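Local structure of 11S globulin seed storage protein (Amaranthus hypochondriacus, 3QAC) at residues S51-T56 with A160-D165; P71-I76 with I139-A144; W38-Q43 with K175-R180. The protein probably serves as a nutrient reservoir of the seed, a storage globulin built from two cupin domains per subunit. One frame throughout, in Å; residues are numbered along the deposited sequence.

Contact 1: S51-T56 with A160-D165; sequences SVIRRT and AVILID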
loop_
_atom_site.group_PDB
_atom_site.type_symbol
_atom_site.label_atom_id
_atom_site.label_comp_id
_atom_site.label_asym_id
_atom_site.label_seq_id
_atom_site.Cartn_x
_atom_site.Cartn_y
_atom_site.Cartn_z
ATOM N N SER A 51 15.982 7.782 -0.049
ATOM C CA SER A 51 17.373 8.113 0.153
ATOM C C SER A 51 17.914 8.464 -1.218
ATOM O O SER A 51 17.369 8.066 -2.245
ATOM C CB SER A 51 18.138 6.943 0.753
ATOM O OG SER A 51 17.692 6.658 2.078
ATOM N N VAL A 52 18.967 9.249 -1.239
ATOM C CA VAL A 52 19.576 9.606 -2.490
ATOM C C VAL A 52 21.063 9.326 -2.387
ATOM O O VAL A 52 21.711 9.633 -1.362
ATOM C CB VAL A 52 19.299 11.092 -2.853
ATOM C CG1 VAL A 52 19.989 11.477 -4.140
ATOM C CG2 VAL A 52 17.803 11.339 -2.967
ATOM N N ILE A 53 21.587 8.693 -3.427
ATOM C CA ILE A 53 23.018 8.582 -3.615
ATOM C C ILE A 53 23.441 9.066 -4.997
ATOM O O ILE A 53 22.632 9.164 -5.931
ATOM C CB ILE A 53 23.514 7.158 -3.430
ATOM C CG1 ILE A 53 22.873 6.233 -4.458
ATOM C CG2 ILE A 53 23.242 6.684 -2.010
ATOM C CD1 ILE A 53 23.589 4.884 -4.561
ATOM N N ARG A 54 24.719 9.388 -5.114
ATOM C CA ARG A 54 25.289 9.728 -6.393
ATOM C C ARG A 54 26.568 8.931 -6.503
ATOM O O ARG A 54 27.394 8.957 -5.597
ATOM C CB ARG A 54 25.542 11.228 -6.496
ATOM C CG ARG A 54 26.399 11.627 -7.685
ATOM C CD ARG A 54 26.541 13.137 -7.785
ATOM N NE ARG A 54 27.228 13.701 -6.626
ATOM C CZ ARG A 54 26.936 14.880 -6.088
ATOM N NH1 ARG A 54 27.603 15.317 -5.029
ATOM N NH2 ARG A 54 25.965 15.619 -6.603
ATOM N N ARG A 55 26.702 8.166 -7.575
ATOM C CA ARG A 55 27.905 7.378 -7.767
ATOM C C ARG A 55 28.643 7.958 -8.932
ATOM O O ARG A 55 28.052 8.261 -9.977
ATOM C CB ARG A 55 27.604 5.910 -8.047
ATOM C CG ARG A 55 26.774 5.211 -6.981
ATOM C CD ARG A 55 26.685 3.718 -7.274
ATOM N NE ARG A 55 25.807 3.019 -6.343
ATOM C CZ ARG A 55 26.152 2.651 -5.108
ATOM N NH1 ARG A 55 27.359 2.943 -4.623
ATOM N NH2 ARG A 55 25.279 2.013 -4.341
ATOM N N THR A 56 29.940 8.130 -8.730
ATOM C CA THR A 56 30.831 8.560 -9.776
ATOM C C THR A 56 31.751 7.396 -10.040
ATOM O O THR A 56 32.554 7.018 -9.198
ATOM C CB THR A 56 31.630 9.763 -9.318
ATOM O OG1 THR A 56 30.725 10.835 -9.040
ATOM C CG2 THR A 56 32.611 10.189 -10.392
ATOM N N ALA A 160 25.761 8.795 -11.909
ATOM C CA ALA A 160 24.360 8.463 -11.757
ATOM C C ALA A 160 23.814 9.021 -10.436
ATOM O O ALA A 160 24.433 8.910 -9.364
ATOM C CB ALA A 160 24.179 6.962 -11.837
ATOM N N VAL A 161 22.662 9.661 -10.536
ATOM C CA VAL A 161 21.989 10.155 -9.368
ATOM C C VAL A 161 20.835 9.206 -9.137
ATOM O O VAL A 161 19.977 8.986 -9.999
ATOM C CB VAL A 161 21.525 11.608 -9.543
ATOM C CG1 VAL A 161 20.780 12.074 -8.327
ATOM C CG2 VAL A 161 22.731 12.507 -9.804
ATOM N N ILE A 162 20.854 8.610 -7.962
ATOM C CA ILE A 162 19.996 7.494 -7.665
ATOM C C ILE A 162 19.013 7.829 -6.560
ATOM O O ILE A 162 19.407 8.114 -5.429
ATOM C CB ILE A 162 20.861 6.304 -7.276
ATOM C CG1 ILE A 162 21.838 6.004 -8.422
ATOM C CG2 ILE A 162 20.004 5.103 -6.911
ATOM C CD1 ILE A 162 22.831 4.903 -8.143
ATOM N N LEU A 163 17.731 7.833 -6.890
ATOM C CA LEU A 163 16.716 7.852 -5.854
ATOM C C LEU A 163 16.407 6.423 -5.430
ATOM O O LEU A 163 16.122 5.549 -6.274
ATOM C CB LEU A 163 15.440 8.537 -6.325
ATOM C CG LEU A 163 14.375 8.458 -5.232
ATOM C CD1 LEU A 163 14.293 9.771 -4.487
ATOM C CD2 LEU A 163 13.026 8.097 -5.816
ATOM N N ILE A 164 16.474 6.190 -4.121
ATOM C CA ILE A 164 16.159 4.888 -3.545
ATOM C C ILE A 164 14.894 5.011 -2.725
ATOM O O ILE A 164 14.879 5.676 -1.689
ATOM C CB ILE A 164 17.270 4.365 -2.639
ATOM C CG1 ILE A 164 18.633 4.505 -3.324
ATOM C CG2 ILE A 164 16.991 2.920 -2.247
ATOM C CD1 ILE A 164 19.774 4.067 -2.461
ATOM N N ASP A 165 13.828 4.368 -3.188
ATOM C CA ASP A 165 12.515 4.628 -2.631
ATOM C C ASP A 165 12.201 3.637 -1.526
ATOM O O ASP A 165 11.434 2.688 -1.721
ATOM C CB ASP A 165 11.460 4.574 -3.728
ATOM C CG ASP A 165 10.079 4.768 -3.190
ATOM O OD1 ASP A 165 9.991 5.375 -2.102
ATOM O OD2 ASP A 165 9.097 4.315 -3.838
#
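S51 opens the pairing against I164, each backbone N-H donating to the other's carbonyl; the I164 N to S51 O bond is 2.8 Å long and nearly straight, at 171°. The S51 hydroxyl takes no part across the strands: its OG is hydrogen-bonded to the OG of S40. Next comes V52, on the opposite face and in a non-hydrogen-bonded pair with L163. Its CG2 meets L163 CD1 at 4.1 Å, and the two side chains, together with V161, pack against strand 346-351 of the second cupin domain.

I53 returns to the face of S51. With chi1 at 61°, CG1 stands between the backbone N and the carbonyl carbon and comes to 3.5 Å from I162 CB, close for two carbons. Below this squeeze the backbones are firmly joined, I162 N giving a 2.8 Å bond to I53 O and I53 N answering to I162 O. R54 sits opposite V161, and its CA approaches A160 O at 3.2 Å in a CA-H...O contact; the chain bends at chi3, which turns NE, and the guanidinium lies away from V161, in a salt bridge with E36 and a hydrogen bond with Y349 OH. R55 closes the register with A160, and A160 N reaches R55 O at 3.0 Å. The R55 side chain, extended from CG to NE, passes I162, with R55 NE 4.0 Å from I162 CD1, while I53 CD1 rests over one face of the guanidinium, offset toward the rim. R55 NH2 forms a salt bridge with E190.

The alternating bridges are those of an antiparallel pair, which here belongs to the jelly-roll beta-barrel of the N-terminal cupin, its V52, R54, V161 and L163 face toward the second cupin.

Contact 2: P71-I76 with I139-A144; sequences PELIYI and IFAMPA
The closest side-chain meeting is between Y75 and I139, where CD1 of the isoleucine lies 3.5 Å from CD1 of the tyrosine and also touches Y75 CB at 3.7 Å. With CG anti to the backbone N (chi1 175°), Y75 sets its ring beside I139, and the hydroxyl is hydrogen-bonded to K327 NZ. On this same face L73 and A141 meet more lightly, L73 CD1 reaching A141 CB at 4.2 Å. This side of the sheet is nevertheless closed: F400 and V398 of strand 394-401 and L318 of helix 318-321 pack against it, so these residues form part of the interface between the two cupin domains.

Between the faces, four short backbone bonds hold the antiparallel strands of the N-terminal cupin jelly-roll. E72 pairs with M142 and I74 with F140, each in both directions; I74 N to F140 O, for example, is 2.7 Å at 169°.

The other face is more open at I74, which is partly exposed and meets M142 CE at 4.2 Å through CD1, while F140 turns its ring away from the opposite strand. Beside it the buried E72 and M142 run alongside each other in the same direction, CB to CB at 3.8 Å, and the carboxylate continues to a salt bridge with R180. Past the strand ends, P71 CA still approaches M142 O at 3.1 Å, and the partly exposed A144 touches the proline ring CD through its CB.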
loop_
_atom_site.group_PDB
_atom_site.type_symbol
_atom_site.label_atom_id
_atom_site.label_comp_id
_atom_site.label_asym_id
_atom_site.label_seq_id
_atom_site.Cartn_x
_atom_site.Cartn_y
_atom_site.Cartn_z
ATOM N N PRO A 71 13.110 -0.214 -4.837
ATOM C CA PRO A 71 13.248 0.115 -6.258
ATOM C C PRO A 71 14.049 1.400 -6.374
ATOM O O PRO A 71 14.043 2.202 -5.441
ATOM C CB PRO A 71 11.805 0.406 -6.712
ATOM C CG PRO A 71 10.924 0.135 -5.548
ATOM C CD PRO A 71 11.780 0.139 -4.323
ATOM N N GLU A 72 14.714 1.603 -7.500
ATOM C CA GLU A 72 15.522 2.790 -7.682
ATOM C C GLU A 72 15.190 3.423 -8.996
ATOM O O GLU A 72 14.870 2.741 -9.958
ATOM C CB GLU A 72 17.000 2.441 -7.719
ATOM C CG GLU A 72 17.498 1.658 -6.541
ATOM C CD GLU A 72 18.970 1.443 -6.653
ATOM O OE1 GLU A 72 19.412 1.025 -7.740
ATOM O OE2 GLU A 72 19.693 1.729 -5.678
ATOM N N LEU A 73 15.296 4.735 -9.010
ATOM C CA LEU A 73 15.163 5.543 -10.186
ATOM C C LEU A 73 16.525 6.157 -10.360
ATOM O O LEU A 73 17.021 6.844 -9.462
ATOM C CB LEU A 73 14.133 6.633 -9.935
ATOM C CG LEU A 73 13.135 6.868 -11.054
ATOM C CD1 LEU A 73 12.535 5.538 -11.485
ATOM C CD2 LEU A 73 12.058 7.816 -10.577
ATOM N N ILE A 74 17.134 5.906 -11.508
ATOM C CA ILE A 74 18.494 6.335 -11.767
ATOM C C ILE A 74 18.543 7.346 -12.914
ATOM O O ILE A 74 17.990 7.121 -13.985
ATOM C CB ILE A 74 19.353 5.136 -12.128
ATOM C CG1 ILE A 74 19.219 4.063 -11.039
ATOM C CG2 ILE A 74 20.783 5.566 -12.313
ATOM C CD1 ILE A 74 19.631 2.678 -11.436
ATOM N N TYR A 75 19.191 8.476 -12.679
ATOM C CA TYR A 75 19.461 9.405 -13.752
ATOM C C TYR A 75 20.958 9.424 -14.009
ATOM O O TYR A 75 21.759 9.580 -13.084
ATOM C CB TYR A 75 18.954 10.798 -13.415
ATOM C CG TYR A 75 19.311 11.841 -14.446
ATOM C CD1 TYR A 75 18.653 11.891 -15.661
ATOM C CD2 TYR A 75 20.285 12.790 -14.191
ATOM C CE1 TYR A 75 18.967 12.836 -16.603
ATOM C CE2 TYR A 75 20.605 13.749 -15.128
ATOM C CZ TYR A 75 19.945 13.767 -16.329
ATOM O OH TYR A 75 20.254 14.716 -17.267
ATOM N N ILE A 76 21.320 9.230 -15.268
ATOM C CA ILE A 76 22.708 9.279 -15.691
ATOM C C ILE A 76 23.014 10.739 -15.948
ATOM O O ILE A 76 22.603 11.302 -16.963
ATOM C CB ILE A 76 22.934 8.456 -16.967
ATOM C CG1 ILE A 76 22.590 6.984 -16.714
ATOM C CG2 ILE A 76 24.349 8.598 -17.457
ATOM C CD1 ILE A 76 23.176 6.410 -15.433
ATOM N N ILE A 139 17.073 8.124 -17.823
ATOM C CA ILE A 139 16.359 7.770 -16.598
ATOM C C ILE A 139 15.974 6.299 -16.616
ATOM O O ILE A 139 15.062 5.886 -17.328
ATOM C CB ILE A 139 15.076 8.566 -16.423
ATOM C CG1 ILE A 139 15.382 10.048 -16.281
ATOM C CG2 ILE A 139 14.344 8.084 -15.193
ATOM C CD1 ILE A 139 15.589 10.470 -14.861
ATOM N N PHE A 140 16.669 5.534 -15.797
ATOM C CA PHE A 140 16.541 4.092 -15.697
ATOM C C PHE A 140 15.771 3.668 -14.419
ATOM O O PHE A 140 15.947 4.259 -13.328
ATOM C CB PHE A 140 17.958 3.555 -15.622
ATOM C CG PHE A 140 18.127 2.218 -16.202
ATOM C CD1 PHE A 140 18.664 2.068 -17.469
ATOM C CD2 PHE A 140 17.767 1.100 -15.490
ATOM C CE1 PHE A 140 18.833 0.817 -18.028
ATOM C CE2 PHE A 140 17.933 -0.157 -16.043
ATOM C CZ PHE A 140 18.470 -0.293 -17.318
ATOM N N ALA A 141 14.940 2.632 -14.539
ATOM C CA ALA A 141 14.201 2.104 -13.387
ATOM C C ALA A 141 14.724 0.752 -12.951
ATOM O O ALA A 141 14.735 -0.187 -13.738
ATOM C CB ALA A 141 12.715 1.999 -13.712
ATOM N N MET A 142 15.157 0.655 -11.697
ATOM C CA MET A 142 15.568 -0.611 -11.092
ATOM C C MET A 142 14.497 -1.157 -10.150
ATOM O O MET A 142 14.256 -0.581 -9.096
ATOM C CB MET A 142 16.861 -0.424 -10.281
ATOM C CG MET A 142 17.534 -1.736 -9.909
ATOM S SD MET A 142 18.068 -2.650 -11.385
ATOM C CE MET A 142 19.126 -1.443 -12.167
ATOM N N PRO A 143 13.845 -2.266 -10.526
ATOM C CA PRO A 143 12.828 -2.859 -9.651
ATOM C C PRO A 143 13.483 -3.366 -8.391
ATOM O O PRO A 143 14.677 -3.644 -8.415
ATOM C CB PRO A 143 12.310 -4.049 -10.459
ATOM C CG PRO A 143 12.687 -3.741 -11.895
ATOM C CD PRO A 143 13.965 -2.973 -11.815
ATOM N N ALA A 144 12.719 -3.454 -7.307
ATOM C CA ALA A 144 13.230 -3.919 -6.031
ATOM C C ALA A 144 13.916 -5.272 -6.185
ATOM O O ALA A 144 13.435 -6.134 -6.896
ATOM C CB ALA A 144 12.115 -4.006 -5.034
#

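Contact 3: W38-Q43 with K175-R180; sequences WDSNEQ and KNFPTR
S40 and N41 touch F177 where two loops of the N-terminal cupin barrel come together. One leads from strand 33-37 into helix 43-48 and makes a type I beta turn from D39 to E42; the other leads into strand 180-182. No hydrogen bond spans the pair, and the buried surface is modest.

Van der Waals contact does the joining. S40 CB sits 4.0 Å from F177 CD1 and 4.1 Å from N176 O, so the serine leans on both the ring and the backbone just before it. Farther out, the N41 amide crosses the end of the ring obliquely, the two planes 81° apart. With CG anti to its own carbonyl carbon (chi1 -57°), the F177 ring meets S40 through CD1 and N41 through CZ.

Hydrogen bonds act within the loops or to their surroundings. N41 N donates to D39 OD1 at 2.9 Å, an Asx turn in which the donor comes from above the carboxylate plane. N41 O accepts from R46 NE in the helix that follows, where E42 is the N-cap and C47 forms a disulfide with C14. N176 also reaches another subunit, its ND2 making a weak hydrogen bond to Q10 O of a neighbouring subunit.

At the tip of the ring, N41 OD1 comes to 3.4 Å from F177 CZ, while N41 ND2 lies in the ring plane at its edge, 3.7 Å from the same carbon.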
loop_
_atom_site.group_PDB
_atom_site.type_symbol
_atom_site.label_atom_id
_atom_site.label_comp_id
_atom_site.label_asym_id
_atom_site.label_seq_id
_atom_site.Cartn_x
_atom_site.Cartn_y
_atom_site.Cartn_z
ATOM N N TRP A 38 23.467 11.140 0.611
ATOM C CA TRP A 38 22.796 12.215 1.308
ATOM C C TRP A 38 22.381 11.675 2.661
ATOM O O TRP A 38 22.372 10.466 2.864
ATOM C CB TRP A 38 21.601 12.741 0.525
ATOM C CG TRP A 38 21.963 13.790 -0.486
ATOM C CD1 TRP A 38 21.703 15.131 -0.411
ATOM C CD2 TRP A 38 22.647 13.585 -1.729
ATOM N NE1 TRP A 38 22.190 15.770 -1.530
ATOM C CE2 TRP A 38 22.770 14.837 -2.354
ATOM C CE3 TRP A 38 23.170 12.458 -2.373
ATOM C CZ2 TRP A 38 23.393 14.996 -3.599
ATOM C CZ3 TRP A 38 23.781 12.614 -3.600
ATOM C CH2 TRP A 38 23.890 13.874 -4.201
ATOM N N ASP A 39 22.046 12.573 3.576
ATOM C CA ASP A 39 21.654 12.194 4.929
ATOM C C ASP A 39 20.177 11.828 4.957
ATOM O O ASP A 39 19.308 12.691 4.921
ATOM C CB ASP A 39 21.950 13.350 5.895
ATOM C CG ASP A 39 21.632 13.019 7.343
ATOM O OD1 ASP A 39 21.166 11.900 7.651
ATOM O OD2 ASP A 39 21.844 13.903 8.189
ATOM N N SER A 40 19.898 10.538 5.037
ATOM C CA SER A 40 18.529 10.061 5.043
ATOM C C SER A 40 17.793 10.410 6.319
ATOM O O SER A 40 16.581 10.212 6.394
ATOM C CB SER A 40 18.486 8.550 4.833
ATOM O OG SER A 40 19.115 8.209 3.627
ATOM N N ASN A 41 18.509 10.918 7.324
ATOM C CA ASN A 41 17.853 11.309 8.570
ATOM C C ASN A 41 17.247 12.681 8.449
ATOM O O ASN A 41 16.358 13.025 9.205
ATOM C CB ASN A 41 18.818 11.308 9.755
ATOM C CG ASN A 41 19.147 9.924 10.235
ATOM O OD1 ASN A 41 18.255 9.149 10.573
ATOM N ND2 ASN A 41 20.438 9.605 10.284
ATOM N N GLU A 42 17.749 13.485 7.520
ATOM C CA GLU A 42 17.129 14.783 7.275
ATOM C C GLU A 42 15.614 14.640 7.254
ATOM O O GLU A 42 15.064 13.760 6.593
ATOM C CB GLU A 42 17.619 15.377 5.958
ATOM C CG GLU A 42 19.049 15.861 6.034
ATOM C CD GLU A 42 19.169 17.222 6.716
ATOM O OE1 GLU A 42 20.324 17.681 6.861
ATOM O OE2 GLU A 42 18.121 17.831 7.092
ATOM N N GLN A 43 14.946 15.518 7.983
ATOM C CA GLN A 43 13.516 15.417 8.164
ATOM C C GLN A 43 12.775 15.241 6.839
ATOM O O GLN A 43 11.853 14.433 6.742
ATOM C CB GLN A 43 12.980 16.656 8.868
ATOM C CG GLN A 43 11.508 16.566 9.142
ATOM C CD GLN A 43 10.994 17.728 9.934
ATOM O OE1 GLN A 43 11.765 18.456 10.570
ATOM N NE2 GLN A 43 9.680 17.919 9.912
ATOM N N LYS A 175 12.420 0.944 6.749
ATOM C CA LYS A 175 12.059 2.118 5.972
ATOM C C LYS A 175 13.006 3.283 6.222
ATOM O O LYS A 175 13.056 4.240 5.454
ATOM C CB LYS A 175 10.633 2.548 6.327
ATOM C CG LYS A 175 9.585 1.485 6.016
ATOM C CD LYS A 175 9.687 1.048 4.561
ATOM C CE LYS A 175 8.535 0.123 4.168
ATOM N NZ LYS A 175 8.305 0.132 2.678
ATOM N N ASN A 176 13.754 3.197 7.311
ATOM C CA ASN A 176 14.696 4.247 7.672
ATOM C C ASN A 176 15.847 4.441 6.688
ATOM O O ASN A 176 16.138 5.569 6.296
ATOM C CB ASN A 176 15.212 4.025 9.097
ATOM C CG ASN A 176 14.104 4.163 10.137
ATOM O OD1 ASN A 176 12.936 4.409 9.792
ATOM N ND2 ASN A 176 14.456 4.004 11.413
ATOM N N PHE A 177 16.492 3.346 6.295
ATOM C CA PHE A 177 17.665 3.406 5.424
ATOM C C PHE A 177 17.608 2.323 4.351
ATOM O O PHE A 177 17.068 1.248 4.581
ATOM C CB PHE A 177 18.958 3.231 6.248
ATOM C CG PHE A 177 19.119 4.249 7.346
ATOM C CD1 PHE A 177 19.768 5.459 7.103
ATOM C CD2 PHE A 177 18.608 4.003 8.620
ATOM C CE1 PHE A 177 19.905 6.407 8.104
ATOM C CE2 PHE A 177 18.736 4.946 9.631
ATOM C CZ PHE A 177 19.390 6.149 9.378
ATOM N N PRO A 178 18.187 2.590 3.178
ATOM C CA PRO A 178 18.246 1.510 2.185
ATOM C C PRO A 178 19.021 0.338 2.756
ATOM O O PRO A 178 19.901 0.516 3.600
ATOM C CB PRO A 178 19.026 2.137 1.032
ATOM C CG PRO A 178 18.727 3.594 1.139
ATOM C CD PRO A 178 18.678 3.865 2.633
ATOM N N THR A 179 18.663 -0.857 2.322
ATOM C CA THR A 179 19.436 -2.032 2.636
ATOM C C THR A 179 20.046 -2.501 1.333
ATOM O O THR A 179 19.335 -2.762 0.355
ATOM C CB THR A 179 18.559 -3.115 3.227
ATOM O OG1 THR A 179 18.031 -2.651 4.474
ATOM C CG2 THR A 179 19.351 -4.360 3.487
ATOM N N ARG A 180 21.371 -2.563 1.303
ATOM C CA ARG A 180 22.052 -3.026 0.119
ATOM C C ARG A 180 22.850 -4.296 0.332
ATOM O O ARG A 180 23.597 -4.423 1.305
ATOM C CB ARG A 180 22.971 -1.957 -0.440
ATOM C CG ARG A 180 23.379 -2.293 -1.871
ATOM C CD ARG A 180 24.072 -1.140 -2.486
ATOM N NE ARG A 180 23.152 -0.040 -2.701
ATOM C CZ ARG A 180 22.487 0.125 -3.828
ATOM N NH1 ARG A 180 22.652 -0.751 -4.799
ATOM N NH2 ARG A 180 21.678 1.159 -3.986
#

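All three contacts belong to the N-terminal cupin domain and are nested along the chain: contact 2 lies inside the loop closed by contact 1, which lies inside that of contact 3. Contacts 1 and 2, with centres about 9 Å apart, occupy four adjacent strands of one antiparallel sheet, joined where strand 158-164 borders strand 72-78. Contact 3 joins loops, its centre about 11 Å from that of contact 1 and about 17 Å from that of contact 2. A hydrogen bond between S40 and S51 links it to the first, and the E72-R180 salt bridge to the second. One face of that sheet packs on the second cupin, and N176 in contact 3 reaches a neighbouring subunit.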